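Long-range contact in uncharacterized protein (PDB 4GDZ), which is of unknown function but belongs to the DUF4251 family, folds largely as an antiparallel beta sheet and binds a magnesium ion in the crystal: residues Leu72-Phe84 with Gly93-Asp105. Numbering follows the deposited sequence.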
loop_
_atom_site.group_PDB
_atom_site.type_symbol
_atom_site.label_atom_id
_atom_site.label_comp_id
_atom_site.label_asym_id
_atom_site.label_seq_id
_atom_site.Cartn_x
_atom_site.Cartn_y
_atom_site.Cartn_z
ATOM N N LEU A 72 -2.809 21.024 -10.962
ATOM C CA LEU A 72 -2.896 22.442 -10.620
ATOM C C LEU A 72 -4.340 22.889 -10.719
ATOM O O LEU A 72 -5.006 22.631 -11.724
ATOM C CB LEU A 72 -2.042 23.267 -11.581
ATOM C CG LEU A 72 -1.970 24.790 -11.331
ATOM C CD1 LEU A 72 -0.620 25.338 -11.772
ATOM C CD2 LEU A 72 -3.095 25.482 -12.052
ATOM N N VAL A 73 -4.829 23.547 -9.670
ATOM C CA VAL A 73 -6.166 24.098 -9.654
ATOM C C VAL A 73 -6.015 25.556 -9.259
ATOM O O VAL A 73 -5.344 25.886 -8.265
ATOM C CB VAL A 73 -7.121 23.341 -8.697
ATOM C CG1 VAL A 73 -8.434 24.116 -8.522
ATOM C CG2 VAL A 73 -7.379 21.919 -9.218
ATOM N N ASN A 74 -6.593 26.433 -10.068
ATOM C CA ASN A 74 -6.593 27.866 -9.775
ATOM C C ASN A 74 -7.974 28.420 -10.033
ATOM O O ASN A 74 -8.297 28.800 -11.156
ATOM C CB ASN A 74 -5.560 28.609 -10.606
ATOM C CG ASN A 74 -5.429 30.064 -10.187
ATOM O OD1 ASN A 74 -6.133 30.538 -9.289
ATOM N ND2 ASN A 74 -4.515 30.768 -10.820
ATOM N N GLN A 75 -8.792 28.366 -8.986
ATOM C CA GLN A 75 -10.189 28.766 -9.012
ATOM C C GLN A 75 -10.951 27.897 -10.035
ATOM O O GLN A 75 -10.946 26.681 -9.883
ATOM C CB GLN A 75 -10.304 30.288 -9.129
ATOM C CG GLN A 75 -9.795 30.881 -7.818
ATOM C CD GLN A 75 -9.670 32.393 -7.772
ATOM O OE1 GLN A 75 -9.603 33.089 -8.786
ATOM N NE2 GLN A 75 -9.597 32.904 -6.565
ATOM N N GLY A 76 -11.577 28.451 -11.059
ATOM C CA GLY A 76 -12.355 27.586 -11.967
ATOM C C GLY A 76 -11.560 26.906 -13.080
ATOM O O GLY A 76 -12.140 26.235 -13.944
ATOM N N ARG A 77 -10.239 27.094 -13.092
ATOM C CA ARG A 77 -9.391 26.525 -14.126
ATOM C C ARG A 77 -8.432 25.520 -13.498
ATOM O O ARG A 77 -7.999 25.660 -12.349
ATOM C CB ARG A 77 -8.556 27.602 -14.845
ATOM C CG ARG A 77 -9.344 28.779 -15.413
ATOM C CD ARG A 77 -10.141 28.442 -16.654
ATOM N NE ARG A 77 -9.306 27.918 -17.741
ATOM C CZ ARG A 77 -9.774 27.526 -18.930
ATOM N NH1 ARG A 77 -11.073 27.619 -19.216
ATOM N NH2 ARG A 77 -8.936 27.046 -19.843
ATOM N N GLY A 78 -8.083 24.514 -14.271
ATOM C CA GLY A 78 -7.147 23.529 -13.806
ATOM C C GLY A 78 -6.428 22.868 -14.944
ATOM O O GLY A 78 -6.861 22.928 -16.108
ATOM N N THR A 79 -5.322 22.223 -14.580
ATOM C CA THR A 79 -4.465 21.490 -15.484
ATOM C C THR A 79 -3.935 20.256 -14.756
ATOM O O THR A 79 -3.430 20.338 -13.630
ATOM C CB THR A 79 -3.237 22.342 -15.914
ATOM O OG1 THR A 79 -3.685 23.565 -16.487
ATOM C CG2 THR A 79 -2.380 21.606 -16.962
ATOM N N VAL A 80 -4.056 19.129 -15.408
ATOM C CA VAL A 80 -3.380 17.916 -14.970
ATOM C C VAL A 80 -2.438 17.483 -16.073
ATOM O O VAL A 80 -2.802 17.405 -17.252
ATOM C CB VAL A 80 -4.335 16.788 -14.541
ATOM C CG1 VAL A 80 -5.380 16.487 -15.591
ATOM C CG2 VAL A 80 -3.532 15.505 -14.207
ATOM N N GLN A 81 -1.198 17.227 -15.679
ATOM C CA GLN A 81 -0.226 16.656 -16.577
ATOM C C GLN A 81 0.449 15.481 -15.857
ATOM O O GLN A 81 0.946 15.648 -14.758
ATOM C CB GLN A 81 0.821 17.683 -16.998
ATOM C CG GLN A 81 1.846 17.118 -18.006
ATOM C CD GLN A 81 2.620 18.200 -18.718
ATOM O OE1 GLN A 81 3.503 18.826 -18.134
ATOM N NE2 GLN A 81 2.282 18.439 -19.993
ATOM N N VAL A 82 0.462 14.320 -16.501
ATOM C CA VAL A 82 1.141 13.111 -16.001
ATOM C C VAL A 82 1.933 12.544 -17.166
ATOM O O VAL A 82 1.425 12.466 -18.275
ATOM C CB VAL A 82 0.134 12.054 -15.468
ATOM C CG1 VAL A 82 0.867 10.746 -15.076
ATOM C CG2 VAL A 82 -0.656 12.621 -14.283
ATOM N N ALA A 83 3.185 12.169 -16.915
ATOM C CA ALA A 83 4.037 11.562 -17.921
ATOM C C ALA A 83 5.185 10.870 -17.217
ATOM O O ALA A 83 6.068 11.527 -16.651
ATOM C CB ALA A 83 4.575 12.566 -18.954
ATOM N N PHE A 84 5.148 9.543 -17.243
ATOM C CA PHE A 84 6.191 8.729 -16.592
ATOM C C PHE A 84 6.632 7.629 -17.550
ATOM O O PHE A 84 5.838 7.079 -18.340
ATOM C CB PHE A 84 5.729 8.198 -15.230
ATOM C CG PHE A 84 4.468 7.394 -15.264
ATOM C CD1 PHE A 84 4.507 6.007 -15.481
ATOM C CD2 PHE A 84 3.238 7.989 -15.023
ATOM C CE1 PHE A 84 3.349 5.271 -15.477
ATOM C CE2 PHE A 84 2.068 7.252 -15.045
ATOM C CZ PHE A 84 2.118 5.888 -15.286
ATOM N N GLY A 93 4.427 0.413 -16.719
ATOM C CA GLY A 93 5.497 1.284 -16.227
ATOM C C GLY A 93 5.673 2.571 -17.019
ATOM O O GLY A 93 6.592 3.347 -16.750
ATOM N N ILE A 94 4.807 2.771 -18.013
ATOM C CA ILE A 94 4.816 3.987 -18.859
ATOM C C ILE A 94 3.358 4.451 -18.953
ATOM O O ILE A 94 2.463 3.641 -19.025
ATOM C CB ILE A 94 5.469 3.704 -20.240
ATOM C CG1 ILE A 94 5.414 4.947 -21.126
ATOM C CG2 ILE A 94 4.805 2.502 -20.928
ATOM C CD1 ILE A 94 6.479 4.941 -22.195
ATOM N N GLY A 95 3.102 5.751 -18.827
ATOM C CA GLY A 95 1.707 6.226 -18.845
ATOM C C GLY A 95 1.710 7.743 -18.838
ATOM O O GLY A 95 2.753 8.398 -18.604
ATOM N N GLY A 96 0.536 8.313 -19.037
ATOM C CA GLY A 96 0.413 9.753 -18.983
ATOM C C GLY A 96 -0.842 10.281 -19.641
ATOM O O GLY A 96 -1.559 9.549 -20.321
ATOM N N VAL A 97 -1.120 11.541 -19.338
ATOM C CA VAL A 97 -2.248 12.295 -19.891
ATOM C C VAL A 97 -1.972 13.789 -19.643
ATOM O O VAL A 97 -1.312 14.159 -18.663
ATOM C CB VAL A 97 -3.595 11.871 -19.257
ATOM C CG1 VAL A 97 -3.725 12.397 -17.835
ATOM C CG2 VAL A 97 -4.791 12.328 -20.113
ATOM N N THR A 98 -2.483 14.647 -20.517
ATOM C CA THR A 98 -2.554 16.091 -20.235
ATOM C C THR A 98 -3.971 16.603 -20.494
ATOM O O THR A 98 -4.527 16.406 -21.560
ATOM C CB THR A 98 -1.531 16.900 -21.075
ATOM O OG1 THR A 98 -0.215 16.432 -20.779
ATOM C CG2 THR A 98 -1.595 18.433 -20.788
ATOM N N VAL A 99 -4.567 17.239 -19.496
ATOM C CA VAL A 99 -5.883 17.876 -19.674
ATOM C C VAL A 99 -5.786 19.272 -19.089
ATOM O O VAL A 99 -5.459 19.460 -17.904
ATOM C CB VAL A 99 -7.008 17.101 -18.939
ATOM C CG1 VAL A 99 -8.383 17.696 -19.309
ATOM C CG2 VAL A 99 -6.937 15.609 -19.274
ATOM N N ASP A 100 -6.107 20.253 -19.906
ATOM C CA ASP A 100 -6.087 21.656 -19.491
ATOM C C ASP A 100 -7.463 22.225 -19.749
ATOM O O ASP A 100 -7.933 22.182 -20.884
ATOM C CB ASP A 100 -5.020 22.383 -20.328
ATOM C CG ASP A 100 -4.842 23.854 -19.937
ATOM O OD1 ASP A 100 -5.187 24.195 -18.800
ATOM O OD2 ASP A 100 -4.326 24.645 -20.759
ATOM N N GLY A 101 -8.120 22.757 -18.722
ATOM C CA GLY A 101 -9.445 23.324 -18.900
ATOM C C GLY A 101 -10.096 23.827 -17.624
ATOM O O GLY A 101 -9.489 24.544 -16.846
ATOM N N THR A 102 -11.356 23.473 -17.440
ATOM C CA THR A 102 -12.152 24.022 -16.360
ATOM C C THR A 102 -12.370 22.956 -15.293
ATOM O O THR A 102 -12.376 21.763 -15.590
ATOM C CB THR A 102 -13.507 24.527 -16.861
ATOM O OG1 THR A 102 -14.127 23.451 -17.548
ATOM C CG2 THR A 102 -13.338 25.772 -17.798
ATOM N N VAL A 103 -12.536 23.409 -14.055
ATOM C CA VAL A 103 -12.702 22.529 -12.891
ATOM C C VAL A 103 -14.159 22.498 -12.511
ATOM O O VAL A 103 -14.793 23.528 -12.446
ATOM C CB VAL A 103 -11.851 23.034 -11.709
ATOM C CG1 VAL A 103 -12.156 22.266 -10.432
ATOM C CG2 VAL A 103 -10.367 22.924 -12.051
ATOM N N SER A 104 -14.699 21.314 -12.250
ATOM C CA SER A 104 -16.103 21.196 -11.894
ATOM C C SER A 104 -16.319 20.062 -10.907
ATOM O O SER A 104 -15.421 19.214 -10.689
ATOM C CB SER A 104 -16.943 20.916 -13.153
ATOM O OG SER A 104 -16.604 19.655 -13.731
ATOM N N ASP A 105 -17.525 20.051 -10.334
ATOM C CA ASP A 105 -18.007 18.954 -9.478
ATOM C C ASP A 105 -17.088 18.715 -8.287
ATOM O O ASP A 105 -16.742 17.582 -8.017
ATOM C CB ASP A 105 -18.152 17.645 -10.289
ATOM C CG ASP A 105 -19.047 17.818 -11.519
ATOM O OD1 ASP A 105 -20.201 18.232 -11.337
ATOM O OD2 ASP A 105 -18.593 17.563 -12.661
HETATM O O HOH W 1 -6.940 25.882 -17.630
HETATM O O HOH W 2 1.118 14.025 -20.729
#
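Strands 77-84 and 94-100 pair as an antiparallel beta hairpin, their axes 4.3 Å apart at closest approach and 160° between their directions. Paired backbone bonds recur at Gly78-Gly101, Val80-Val99, Val82-Val97 and Phe84-Gly95. At Gly101 the chain turns a corner into strand 102-110, yet Val103 N still reaches Gly76 O, within the type II' turn Asn74-Arg77, at 2.9 Å. The face bearing Thr79, Gln81, Thr98 and Asp100 is largely polar. Thr79 OG1 donates to Asp100 OD1 at 2.8 Å from above the carboxylate plane, and Gln81 NE2 reaches Thr98 OG1 over a long 3.3 Å within its own amide plane; a water joins that same hydroxyl to Val82 O. Beyond it, at the corner, the Arg77 chain, bent at chi2 and chi3, lays one face of its guanidinium over Gly101 O. On the other face Val80 and Val99 lie side by side, CG1 of the former 3.8 Å from CB of the latter. Phe84 CG sits between its backbone N and carbonyl carbon (chi1 57°), which swings the ring across to its partner strand: Gly95 CA makes a CH-pi contact 3.9 Å from the centroid, where a beta carbon on Gly95 would clash with Phe84 CZ. The ring also touches Val64 and Val54. A serine in place of Phe84 would probably strip Gly95 of its aromatic cover and open a gap beside these valines. Val80 and Val99 meet Ile122 of strand 116-123, whose neighbour 102-110 ends the strand order opposite outermost 94-100; strand 61-74 flanks 77-85 on its other side.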